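Local coordinates for protein E3 homolog (Yaba-like disease virus, PDB 1SFU) that binds left-handed Z-DNA through its N-terminal Zalpha domain and, as a poxviral E3 homolog, probably counters host antiviral responses triggered by double-stranded RNA, at residues 8-13 against 43-48; 15-20 against 51-56; 20-25 against 56-61. All blocks are in the same frame, centred on the assembly; numbering follows the deposited sequence.

Contact 1: residues 8-13 against 43-48; sequences VNDAEI and KKKINQ. With nucleotides of chain A.
In the winged helix-turn-helix fold of this Zalpha domain, the DNA-reading helix 43-55 rests with its N-terminal half against the start of helix 11-22, and the meeting of Ile13 with Lys45 marks that seam. Ile13 CD1 touches Lys45 CD at 4.0 Å, methyl against methylene, with the two side chains crossing at about a right angle. Lys45 runs extended as far as CE and then bends at its last torsion (chi4 -61°), which carries NZ to 4.3 Å from Asp10 OD1. That separation lies beyond a salt bridge, so the attraction is probably a weak, long-range one. Water also bridges the carboxylate to Gln48: two water molecules lie within hydrogen-bonding distance of both Asp10 OD1 and Gln48 OE1, though their protons may not serve both. Ile13 also packs on Ile41 and on Gln49 of helix 43-55, while Ile46 turns to helix 32-38, where it meets Leu35 and Ser36.

The far side of helix 43-55 faces the Z-DNA backbone, and here the contact becomes a recognition surface. Asn47 ND2 donates to OP1 of DG5 of chain A at 2.6 Å, and Lys43 NZ stands 3.7 Å from that same oxygen, near enough that its positive charge would probably stabilise the phosphate, though no hydrogen bond is formed. The aliphatic part of Lys44 lies along the other phosphate oxygen, its CG 3.1 Å from OP2 of DG5 of chain A. Gln48 has its amide orientation set by a phosphate oxygen, which can only accept: its NE2 gives a nearly straight hydrogen bond (166°) to OP1 of DC6 of chain A, 2.7 Å away.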
loop_
_atom_site.group_PDB
_atom_site.type_symbol
_atom_site.label_atom_id
_atom_site.label_comp_id
_atom_site.label_asym_id
_atom_site.label_seq_id
_atom_site.Cartn_x
_atom_site.Cartn_y
_atom_site.Cartn_z
ATOM N N VAL C 8 4.924 -8.128 23.712
ATOM C CA VAL C 8 3.751 -7.282 23.511
ATOM C C VAL C 8 3.642 -6.946 22.024
ATOM O O VAL C 8 4.205 -5.951 21.560
ATOM C CB VAL C 8 3.883 -6.000 24.332
ATOM N N ASN C 9 2.917 -7.784 21.287
ATOM C CA ASN C 9 2.738 -7.607 19.849
ATOM C C ASN C 9 2.186 -6.235 19.466
ATOM O O ASN C 9 2.769 -5.205 19.803
ATOM C CB ASN C 9 1.829 -8.707 19.306
ATOM N N ASP C 10 1.063 -6.229 18.753
ATOM C CA ASP C 10 0.438 -4.985 18.319
ATOM C C ASP C 10 -0.689 -4.552 19.257
ATOM O O ASP C 10 -1.123 -3.397 19.228
ATOM C CB ASP C 10 -0.116 -5.138 16.897
ATOM C CG ASP C 10 0.946 -5.555 15.893
ATOM O OD1 ASP C 10 2.021 -4.920 15.847
ATOM O OD2 ASP C 10 0.703 -6.516 15.134
ATOM N N ALA C 11 -1.155 -5.480 20.090
ATOM C CA ALA C 11 -2.242 -5.207 21.030
ATOM C C ALA C 11 -1.988 -3.997 21.927
ATOM O O ALA C 11 -2.913 -3.256 22.263
ATOM C CB ALA C 11 -2.510 -6.439 21.888
ATOM N N GLU C 12 -0.737 -3.791 22.317
ATOM C CA GLU C 12 -0.420 -2.664 23.177
ATOM C C GLU C 12 -0.483 -1.366 22.380
ATOM O O GLU C 12 -0.767 -0.299 22.924
ATOM C CB GLU C 12 0.961 -2.857 23.805
ATOM C CG GLU C 12 1.271 -1.873 24.920
ATOM C CD GLU C 12 1.926 -0.608 24.414
ATOM O OE1 GLU C 12 2.059 0.351 25.206
ATOM O OE2 GLU C 12 2.321 -0.581 23.227
ATOM N N ILE C 13 -0.222 -1.466 21.082
ATOM C CA ILE C 13 -0.266 -0.301 20.207
ATOM C C ILE C 13 -1.742 0.026 20.024
ATOM O O ILE C 13 -2.165 1.175 20.162
ATOM C CB ILE C 13 0.350 -0.613 18.834
ATOM C CG1 ILE C 13 1.611 -1.466 19.014
ATOM C CG2 ILE C 13 0.684 0.688 18.117
ATOM C CD1 ILE C 13 2.162 -2.038 17.719
ATOM N N LYS C 43 4.331 5.513 11.913
ATOM C CA LYS C 43 3.033 5.844 11.341
ATOM C C LYS C 43 2.361 4.594 10.774
ATOM O O LYS C 43 1.140 4.448 10.855
ATOM C CB LYS C 43 3.192 6.914 10.255
ATOM C CG LYS C 43 1.877 7.524 9.775
ATOM C CD LYS C 43 2.098 8.741 8.872
ATOM C CE LYS C 43 2.806 8.372 7.573
ATOM N NZ LYS C 43 2.010 7.418 6.749
ATOM N N LYS C 44 3.152 3.684 10.213
ATOM C CA LYS C 44 2.582 2.458 9.665
ATOM C C LYS C 44 1.884 1.657 10.767
ATOM O O LYS C 44 0.786 1.129 10.564
ATOM C CB LYS C 44 3.656 1.583 9.005
ATOM C CG LYS C 44 3.104 0.245 8.529
ATOM C CD LYS C 44 4.128 -0.614 7.780
ATOM C CE LYS C 44 3.476 -1.917 7.329
ATOM N NZ LYS C 44 4.362 -2.792 6.520
ATOM N N LYS C 45 2.521 1.561 11.931
ATOM C CA LYS C 45 1.925 0.828 13.046
ATOM C C LYS C 45 0.643 1.530 13.489
ATOM O O LYS C 45 -0.373 0.883 13.729
ATOM C CB LYS C 45 2.896 0.741 14.230
ATOM C CG LYS C 45 4.065 -0.222 14.038
ATOM C CD LYS C 45 4.895 -0.329 15.320
ATOM C CE LYS C 45 6.066 -1.296 15.170
ATOM N NZ LYS C 45 5.612 -2.685 14.873
ATOM N N ILE C 46 0.701 2.853 13.594
ATOM C CA ILE C 46 -0.458 3.647 13.997
ATOM C C ILE C 46 -1.648 3.409 13.058
ATOM O O ILE C 46 -2.785 3.271 13.514
ATOM C CB ILE C 46 -0.122 5.157 14.004
ATOM C CG1 ILE C 46 0.899 5.467 15.101
ATOM C CG2 ILE C 46 -1.388 5.976 14.205
ATOM C CD1 ILE C 46 0.393 5.221 16.512
ATOM N N ASN C 47 -1.382 3.366 11.752
ATOM C CA ASN C 47 -2.434 3.140 10.754
ATOM C C ASN C 47 -3.019 1.733 10.835
ATOM O O ASN C 47 -4.227 1.545 10.703
ATOM C CB ASN C 47 -1.904 3.375 9.332
ATOM C CG ASN C 47 -1.998 4.827 8.903
ATOM O OD1 ASN C 47 -2.946 5.534 9.258
ATOM N ND2 ASN C 47 -1.026 5.277 8.115
ATOM N N GLN C 48 -2.162 0.740 11.036
ATOM C CA GLN C 48 -2.643 -0.630 11.139
ATOM C C GLN C 48 -3.709 -0.730 12.230
ATOM O O GLN C 48 -4.683 -1.461 12.086
ATOM C CB GLN C 48 -1.485 -1.584 11.457
ATOM C CG GLN C 48 -0.515 -1.797 10.304
ATOM C CD GLN C 48 0.632 -2.712 10.687
ATOM O OE1 GLN C 48 1.316 -2.474 11.679
ATOM N NE2 GLN C 48 0.845 -3.765 9.902
ATOM P P DG A 5 0.732 2.626 6.073
ATOM O OP1 DG A 5 0.671 3.959 6.711
ATOM O OP2 DG A 5 1.984 1.828 6.139
ATOM O "O5'" DG A 5 -0.446 1.751 6.688
ATOM C "C5'" DG A 5 -0.707 0.451 6.171
ATOM C "C4'" DG A 5 -1.947 -0.135 6.806
ATOM O "O4'" DG A 5 -3.071 0.729 6.532
ATOM C "C3'" DG A 5 -2.322 -1.496 6.237
ATOM O "O3'" DG A 5 -1.909 -2.503 7.163
ATOM C "C2'" DG A 5 -3.842 -1.497 6.301
ATOM C "C1'" DG A 5 -4.239 -0.029 6.281
ATOM N N9 DG A 5 -4.812 0.455 5.026
ATOM C C8 DG A 5 -6.011 1.107 4.878
ATOM N N7 DG A 5 -6.248 1.472 3.647
ATOM C C5 DG A 5 -5.144 1.025 2.933
ATOM C C6 DG A 5 -4.838 1.148 1.550
ATOM O O6 DG A 5 -5.499 1.708 0.662
ATOM N N1 DG A 5 -3.619 0.546 1.240
ATOM C C2 DG A 5 -2.795 -0.078 2.147
ATOM N N2 DG A 5 -1.655 -0.588 1.647
ATOM N N3 DG A 5 -3.067 -0.190 3.442
ATOM C C4 DG A 5 -4.251 0.380 3.762
ATOM P P DC A 6 -1.028 -3.742 6.641
ATOM O OP1 DC A 6 -0.726 -4.610 7.817
ATOM O OP2 DC A 6 0.092 -3.208 5.827
ATOM O "O5'" DC A 6 -2.025 -4.513 5.665
ATOM C "C5'" DC A 6 -1.812 -5.884 5.331
ATOM C "C4'" DC A 6 -1.656 -6.041 3.835
ATOM O "O4'" DC A 6 -2.894 -5.687 3.174
ATOM C "C3'" DC A 6 -0.570 -5.163 3.201
ATOM O "O3'" DC A 6 0.097 -5.887 2.166
ATOM C "C2'" DC A 6 -1.360 -4.036 2.569
ATOM C "C1'" DC A 6 -2.616 -4.766 2.134
ATOM N N1 DC A 6 -3.786 -3.898 1.968
ATOM C C2 DC A 6 -4.109 -3.450 0.680
ATOM O O2 DC A 6 -3.415 -3.824 -0.275
ATOM N N3 DC A 6 -5.159 -2.626 0.512
ATOM C C4 DC A 6 -5.881 -2.244 1.568
ATOM N N4 DC A 6 -6.899 -1.404 1.359
ATOM C C5 DC A 6 -5.587 -2.700 2.889
ATOM C C6 DC A 6 -4.541 -3.520 3.040
HETATM O O HOH W 1 1.180 -2.295 14.452
HETATM O O HOH W 2 2.723 -4.299 12.699
#

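Contact 2: residues 15-20 against 51-56; sequences SLVKKE and YKLQKE. With nucleotides of chain A.
Leu53 and Lys18 show how one branched side chain can serve both the backbone and the side chain of a facing helix. From its CB, Leu53 heads toward helix 15-20, and CG lies anti to the backbone N (chi1 -167°), from where the two methyls divide the work. CD2 reaches the helix itself, 3.9 Å from Lys18 CA, and comes within 4.5 Å of Val17 CG1. CD1 lies against the lysine chain, 3.9 Å from Lys18 CG and about as near to CD, the two side chains crossing almost perpendicularly. Lys18 stays fully extended past this methyl, and its NZ gives a proton to a water that in turn donates to Glu56 OE2. The charged ends are 4.8 Å apart, so the water completes the link between them.

On the DNA-facing side of helix 43-55, the face of the Tyr51 ring receives the C8 edge of the DG5 base of chain A in a CH-pi contact: C8 stands 3.3 Å above the ring plane, over the centre, with the base plane steeply inclined to the ring. The tyrosine hydroxyl donates to OP1 of DC4 of chain A at 2.6 Å, in the plane of the ring. Trp69 packs edge-to-face with Tyr51, while Leu53 sits among Phe14 and Val21 of helix 11-22 and Val59 of strand 59-62, where helices 11-22 and 43-55 meet the sheet.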
loop_
_atom_site.group_PDB
_atom_site.type_symbol
_atom_site.label_atom_id
_atom_site.label_comp_id
_atom_site.label_asym_id
_atom_site.label_seq_id
_atom_site.Cartn_x
_atom_site.Cartn_y
_atom_site.Cartn_z
ATOM N N SER C 15 -4.164 -0.651 21.956
ATOM C CA SER C 15 -4.658 -0.069 23.199
ATOM C C SER C 15 -4.231 1.389 23.366
ATOM O O SER C 15 -5.014 2.224 23.812
ATOM C CB SER C 15 -4.174 -0.897 24.397
ATOM O OG SER C 15 -4.604 -2.247 24.283
ATOM N N LEU C 16 -2.988 1.701 23.014
ATOM C CA LEU C 16 -2.514 3.074 23.142
ATOM C C LEU C 16 -3.291 3.997 22.207
ATOM O O LEU C 16 -3.664 5.107 22.586
ATOM C CB LEU C 16 -1.023 3.167 22.813
ATOM C CG LEU C 16 -0.036 2.491 23.764
ATOM C CD1 LEU C 16 1.352 2.479 23.132
ATOM C CD2 LEU C 16 -0.028 3.231 25.097
ATOM N N VAL C 17 -3.535 3.536 20.984
ATOM C CA VAL C 17 -4.261 4.353 20.017
ATOM C C VAL C 17 -5.720 4.549 20.423
ATOM O O VAL C 17 -6.261 5.654 20.317
ATOM C CB VAL C 17 -4.216 3.726 18.600
ATOM C CG1 VAL C 17 -4.953 4.619 17.611
ATOM C CG2 VAL C 17 -2.783 3.532 18.165
ATOM N N LYS C 18 -6.363 3.477 20.875
ATOM C CA LYS C 18 -7.761 3.573 21.279
ATOM C C LYS C 18 -7.913 4.574 22.421
ATOM O O LYS C 18 -8.814 5.419 22.414
ATOM C CB LYS C 18 -8.289 2.199 21.698
ATOM C CG LYS C 18 -9.764 2.196 22.106
ATOM C CD LYS C 18 -10.273 0.771 22.286
ATOM C CE LYS C 18 -11.696 0.742 22.826
ATOM N NZ LYS C 18 -12.181 -0.667 22.992
ATOM N N LYS C 19 -7.014 4.490 23.396
ATOM C CA LYS C 19 -7.057 5.395 24.534
ATOM C C LYS C 19 -6.930 6.838 24.049
ATOM O O LYS C 19 -7.635 7.719 24.528
ATOM C CB LYS C 19 -5.928 5.061 25.509
ATOM C CG LYS C 19 -6.161 5.557 26.922
ATOM C CD LYS C 19 -5.157 4.947 27.897
ATOM C CE LYS C 19 -5.554 5.227 29.341
ATOM N NZ LYS C 19 -6.898 4.651 29.653
ATOM N N GLU C 20 -6.048 7.074 23.082
ATOM C CA GLU C 20 -5.849 8.420 22.554
ATOM C C GLU C 20 -7.080 8.977 21.847
ATOM O O GLU C 20 -7.478 10.116 22.090
ATOM C CB GLU C 20 -4.668 8.450 21.580
ATOM C CG GLU C 20 -3.309 8.269 22.225
ATOM C CD GLU C 20 -2.968 9.388 23.188
ATOM O OE1 GLU C 20 -2.834 10.551 22.741
ATOM O OE2 GLU C 20 -2.838 9.100 24.396
ATOM N N TYR C 51 -7.214 1.636 11.374
ATOM C CA TYR C 51 -8.194 1.003 10.499
ATOM C C TYR C 51 -8.881 -0.178 11.176
ATOM O O TYR C 51 -10.043 -0.454 10.902
ATOM C CB TYR C 51 -7.553 0.587 9.168
ATOM C CG TYR C 51 -7.293 1.777 8.270
ATOM C CD1 TYR C 51 -6.046 2.403 8.238
ATOM C CD2 TYR C 51 -8.318 2.316 7.503
ATOM C CE1 TYR C 51 -5.834 3.551 7.453
ATOM C CE2 TYR C 51 -8.126 3.453 6.721
ATOM C CZ TYR C 51 -6.887 4.068 6.698
ATOM O OH TYR C 51 -6.722 5.203 5.931
ATOM N N LYS C 52 -8.171 -0.867 12.062
ATOM C CA LYS C 52 -8.762 -1.990 12.795
ATOM C C LYS C 52 -9.789 -1.408 13.771
ATOM O O LYS C 52 -10.875 -1.954 13.965
ATOM C CB LYS C 52 -7.688 -2.755 13.575
ATOM C CG LYS C 52 -6.705 -3.554 12.723
ATOM C CD LYS C 52 -5.533 -4.061 13.578
ATOM C CE LYS C 52 -4.523 -4.876 12.780
ATOM N NZ LYS C 52 -5.063 -6.208 12.386
ATOM N N LEU C 53 -9.437 -0.279 14.371
ATOM C CA LEU C 53 -10.309 0.385 15.319
ATOM C C LEU C 53 -11.574 0.898 14.626
ATOM O O LEU C 53 -12.652 0.923 15.224
ATOM C CB LEU C 53 -9.557 1.537 15.978
ATOM C CG LEU C 53 -10.167 2.187 17.215
ATOM C CD1 LEU C 53 -10.318 1.159 18.340
ATOM C CD2 LEU C 53 -9.258 3.330 17.655
ATOM N N GLN C 54 -11.454 1.302 13.361
ATOM C CA GLN C 54 -12.630 1.788 12.644
ATOM C C GLN C 54 -13.587 0.625 12.426
ATOM O O GLN C 54 -14.803 0.802 12.431
ATOM C CB GLN C 54 -12.252 2.413 11.295
ATOM C CG GLN C 54 -13.464 2.896 10.508
ATOM C CD GLN C 54 -13.102 3.676 9.264
ATOM O OE1 GLN C 54 -12.312 3.217 8.434
ATOM N NE2 GLN C 54 -13.690 4.861 9.117
ATOM N N LYS C 55 -13.031 -0.568 12.235
ATOM C CA LYS C 55 -13.855 -1.752 12.035
ATOM C C LYS C 55 -14.682 -2.022 13.286
ATOM O O LYS C 55 -15.762 -2.608 13.210
ATOM C CB LYS C 55 -12.981 -2.960 11.706
ATOM C CG LYS C 55 -12.332 -2.861 10.332
ATOM C CD LYS C 55 -11.551 -4.115 9.972
ATOM C CE LYS C 55 -11.055 -4.039 8.532
ATOM N NZ LYS C 55 -10.283 -5.250 8.129
ATOM N N GLU C 56 -14.184 -1.579 14.435
ATOM C CA GLU C 56 -14.902 -1.775 15.686
ATOM C C GLU C 56 -15.781 -0.570 16.024
ATOM O O GLU C 56 -16.367 -0.502 17.103
ATOM C CB GLU C 56 -13.918 -2.050 16.823
ATOM C CG GLU C 56 -13.051 -3.267 16.583
ATOM C CD GLU C 56 -12.156 -3.587 17.761
ATOM O OE1 GLU C 56 -11.379 -4.557 17.667
ATOM O OE2 GLU C 56 -12.232 -2.871 18.781
ATOM P P DG A 5 0.732 2.626 6.073
ATOM O OP1 DG A 5 0.671 3.959 6.711
ATOM O OP2 DG A 5 1.984 1.828 6.139
ATOM O "O5'" DG A 5 -0.446 1.751 6.688
ATOM C "C5'" DG A 5 -0.707 0.451 6.171
ATOM C "C4'" DG A 5 -1.947 -0.135 6.806
ATOM O "O4'" DG A 5 -3.071 0.729 6.532
ATOM C "C3'" DG A 5 -2.322 -1.496 6.237
ATOM O "O3'" DG A 5 -1.909 -2.503 7.163
ATOM C "C2'" DG A 5 -3.842 -1.497 6.301
ATOM C "C1'" DG A 5 -4.239 -0.029 6.281
ATOM N N9 DG A 5 -4.812 0.455 5.026
ATOM C C8 DG A 5 -6.011 1.107 4.878
ATOM N N7 DG A 5 -6.248 1.472 3.647
ATOM C C5 DG A 5 -5.144 1.025 2.933
ATOM C C6 DG A 5 -4.838 1.148 1.550
ATOM O O6 DG A 5 -5.499 1.708 0.662
ATOM N N1 DG A 5 -3.619 0.546 1.240
ATOM C C2 DG A 5 -2.795 -0.078 2.147
ATOM N N2 DG A 5 -1.655 -0.588 1.647
ATOM N N3 DG A 5 -3.067 -0.190 3.442
ATOM C C4 DG A 5 -4.251 0.380 3.762
ATOM P P DC A 4 -3.391 6.449 4.756
ATOM O OP1 DC A 4 -4.389 6.307 5.849
ATOM O OP2 DC A 4 -2.018 6.887 5.077
ATOM O "O5'" DC A 4 -3.298 5.095 3.922
ATOM C "C5'" DC A 4 -3.246 3.830 4.567
ATOM C "C4'" DC A 4 -2.070 3.031 4.052
ATOM O "O4'" DC A 4 -2.243 2.741 2.640
ATOM C "C3'" DC A 4 -0.714 3.730 4.181
ATOM O "O3'" DC A 4 0.300 2.782 4.537
ATOM C "C2'" DC A 4 -0.439 4.223 2.773
ATOM C "C1'" DC A 4 -1.065 3.122 1.937
ATOM N N1 DC A 4 -1.456 3.560 0.590
ATOM C C2 DC A 4 -0.625 3.245 -0.479
ATOM O O2 DC A 4 0.407 2.604 -0.254
ATOM N N3 DC A 4 -0.962 3.650 -1.730
ATOM C C4 DC A 4 -2.084 4.346 -1.924
ATOM N N4 DC A 4 -2.381 4.735 -3.179
ATOM C C5 DC A 4 -2.957 4.680 -0.847
ATOM C C6 DC A 4 -2.607 4.269 0.383
HETATM O O HOH W 3 -12.732 -0.899 20.319
#

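Contact 3: residues 20-25 against 56-61; sequences EVLSLN and EDTVKM
Thr58 meets the end region of helix 11-22 through its methyl alone. CG2 lies 3.8 Å from Leu22 CD2 and 4.3 Å from Val21 CG2, touching the two consecutive residues. The threonine conformation sets this up: CG2 is anti to the backbone N, whereas OG1 (chi1 -58°) is anti to the carbonyl carbon, and the apolar branch is the one presented to the valine and leucine. The bond from CA to CB of Leu22 does not aim at residues 56-61, yet the end of the side chain does come nearer. With CG anti to the carbonyl carbon (chi1 -74°), CD1 continues the chain outward, anti to CA, while CD2 branches off to the threonine methyl, and the two side chains cross at about a right angle. Val21, by contrast, already points across the contact and is buried, resting also on Leu53.

The contact lies at the base of the wing of the winged helix-turn-helix fold, where helix 43-55 gives way to strand 59-62. That helix ends in a Schellman motif, with Asp57 at positive phi as its C' residue; Thr58 N turns back to Leu53 O and Asp57 N to Gln54 O. Thr58 then pairs through its backbone with Asn72, and Lys60 with Phe70, as the chain enters the antiparallel sheet.

Near the end of helix 11-22, Ser23 folds its side chain back on the preceding turn. Its OG donates to Glu20 O at 2.5 Å, tilted 22° from the carbonyl plane, and the same oxygen also accepts from Ser23 N at 3.1 Å.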
loop_
_atom_site.group_PDB
_atom_site.type_symbol
_atom_site.label_atom_id
_atom_site.label_comp_id
_atom_site.label_asym_id
_atom_site.label_seq_id
_atom_site.Cartn_x
_atom_site.Cartn_y
_atom_site.Cartn_z
ATOM N N GLU C 20 -6.048 7.074 23.082
ATOM C CA GLU C 20 -5.849 8.420 22.554
ATOM C C GLU C 20 -7.080 8.977 21.847
ATOM O O GLU C 20 -7.478 10.116 22.090
ATOM C CB GLU C 20 -4.668 8.450 21.580
ATOM C CG GLU C 20 -3.309 8.269 22.225
ATOM C CD GLU C 20 -2.968 9.388 23.188
ATOM O OE1 GLU C 20 -2.834 10.551 22.741
ATOM O OE2 GLU C 20 -2.838 9.100 24.396
ATOM N N VAL C 21 -7.677 8.185 20.961
ATOM C CA VAL C 21 -8.844 8.658 20.230
ATOM C C VAL C 21 -10.033 8.895 21.157
ATOM O O VAL C 21 -10.792 9.844 20.971
ATOM C CB VAL C 21 -9.250 7.670 19.108
ATOM C CG1 VAL C 21 -8.109 7.530 18.109
ATOM C CG2 VAL C 21 -9.619 6.328 19.700
ATOM N N LEU C 22 -10.190 8.040 22.161
ATOM C CA LEU C 22 -11.294 8.196 23.100
ATOM C C LEU C 22 -11.156 9.460 23.942
ATOM O O LEU C 22 -12.137 9.951 24.489
ATOM C CB LEU C 22 -11.401 6.967 24.009
ATOM C CG LEU C 22 -11.965 5.731 23.308
ATOM C CD1 LEU C 22 -11.981 4.541 24.260
ATOM C CD2 LEU C 22 -13.371 6.041 22.811
ATOM N N SER C 23 -9.942 9.997 24.030
ATOM C CA SER C 23 -9.722 11.209 24.809
ATOM C C SER C 23 -10.094 12.456 24.013
ATOM O O SER C 23 -10.136 13.554 24.555
ATOM C CB SER C 23 -8.258 11.304 25.260
ATOM O OG SER C 23 -7.396 11.569 24.168
ATOM N N LEU C 24 -10.370 12.283 22.726
ATOM C CA LEU C 24 -10.732 13.407 21.864
ATOM C C LEU C 24 -12.145 13.900 22.141
ATOM O O LEU C 24 -13.000 13.141 22.595
ATOM C CB LEU C 24 -10.660 13.004 20.387
ATOM C CG LEU C 24 -9.342 12.549 19.759
ATOM C CD1 LEU C 24 -9.632 11.883 18.424
ATOM C CD2 LEU C 24 -8.413 13.726 19.577
ATOM N N ASN C 25 -12.386 15.176 21.869
ATOM C CA ASN C 25 -13.718 15.727 22.036
ATOM C C ASN C 25 -14.442 15.340 20.757
ATOM O O ASN C 25 -13.839 15.306 19.683
ATOM C CB ASN C 25 -13.674 17.246 22.166
ATOM C CG ASN C 25 -12.914 17.701 23.393
ATOM O OD1 ASN C 25 -13.140 17.203 24.494
ATOM N ND2 ASN C 25 -12.012 18.656 23.210
ATOM N N GLU C 56 -14.184 -1.579 14.435
ATOM C CA GLU C 56 -14.902 -1.775 15.686
ATOM C C GLU C 56 -15.781 -0.570 16.024
ATOM O O GLU C 56 -16.367 -0.502 17.103
ATOM C CB GLU C 56 -13.918 -2.050 16.823
ATOM C CG GLU C 56 -13.051 -3.267 16.583
ATOM C CD GLU C 56 -12.156 -3.587 17.761
ATOM O OE1 GLU C 56 -11.379 -4.557 17.667
ATOM O OE2 GLU C 56 -12.232 -2.871 18.781
ATOM N N ASP C 57 -15.861 0.378 15.090
ATOM C CA ASP C 57 -16.681 1.573 15.250
ATOM C C ASP C 57 -16.281 2.559 16.344
ATOM O O ASP C 57 -17.069 3.435 16.707
ATOM C CB ASP C 57 -18.138 1.168 15.460
ATOM C CG ASP C 57 -18.659 0.299 14.339
ATOM O OD1 ASP C 57 -18.464 0.670 13.160
ATOM O OD2 ASP C 57 -19.266 -0.750 14.635
ATOM N N THR C 58 -15.069 2.434 16.867
ATOM C CA THR C 58 -14.612 3.346 17.910
ATOM C C THR C 58 -14.160 4.666 17.284
ATOM O O THR C 58 -14.268 5.728 17.895
ATOM C CB THR C 58 -13.434 2.741 18.693
ATOM O OG1 THR C 58 -13.844 1.499 19.271
ATOM C CG2 THR C 58 -12.976 3.686 19.792
ATOM N N VAL C 59 -13.661 4.587 16.054
ATOM C CA VAL C 59 -13.183 5.770 15.349
ATOM C C VAL C 59 -13.766 5.812 13.937
ATOM O O VAL C 59 -14.166 4.786 13.391
ATOM C CB VAL C 59 -11.634 5.759 15.260
ATOM C CG1 VAL C 59 -11.179 4.638 14.325
ATOM C CG2 VAL C 59 -11.119 7.111 14.783
ATOM N N LYS C 60 -13.818 7.002 13.355
ATOM C CA LYS C 60 -14.348 7.189 12.010
ATOM C C LYS C 60 -13.329 7.976 11.192
ATOM O O LYS C 60 -12.854 9.032 11.624
ATOM C CB LYS C 60 -15.687 7.940 12.074
ATOM C CG LYS C 60 -16.164 8.536 10.744
ATOM C CD LYS C 60 -16.486 7.467 9.720
ATOM C CE LYS C 60 -16.756 8.077 8.343
ATOM N NZ LYS C 60 -17.080 7.033 7.325
ATOM N N MET C 61 -12.992 7.456 10.016
ATOM C CA MET C 61 -12.010 8.097 9.139
ATOM C C MET C 61 -12.678 8.923 8.050
ATOM O O MET C 61 -13.701 8.518 7.503
ATOM C CB MET C 61 -11.116 7.027 8.488
ATOM C CG MET C 61 -10.003 7.552 7.588
ATOM S SD MET C 61 -10.516 8.008 5.903
ATOM C CE MET C 61 -10.373 6.433 5.104
#

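How the contacts relate
From the N terminus, the chain passes through residues 8-13, 15-20 and 20-25, which run along helix 11-22 and into the loops at its ends, then travels through strand 29-30 and helix 32-38 before meeting their partners 43-48, 51-56 and 56-61 in the same order. Each contact therefore closes a loop of about thirty residues, and the three loops cross without nesting. Contacts 1 and 2 join the two long helices and touch through Ile46 CD1 and Val17 CG2, while contact 3 carries the line on to strand 59-62. Contacts 2 and 3 share Glu20 and Glu56; contacts 1 and 3 lie on opposite sides of the chain's centre, their centres about 15 Å apart.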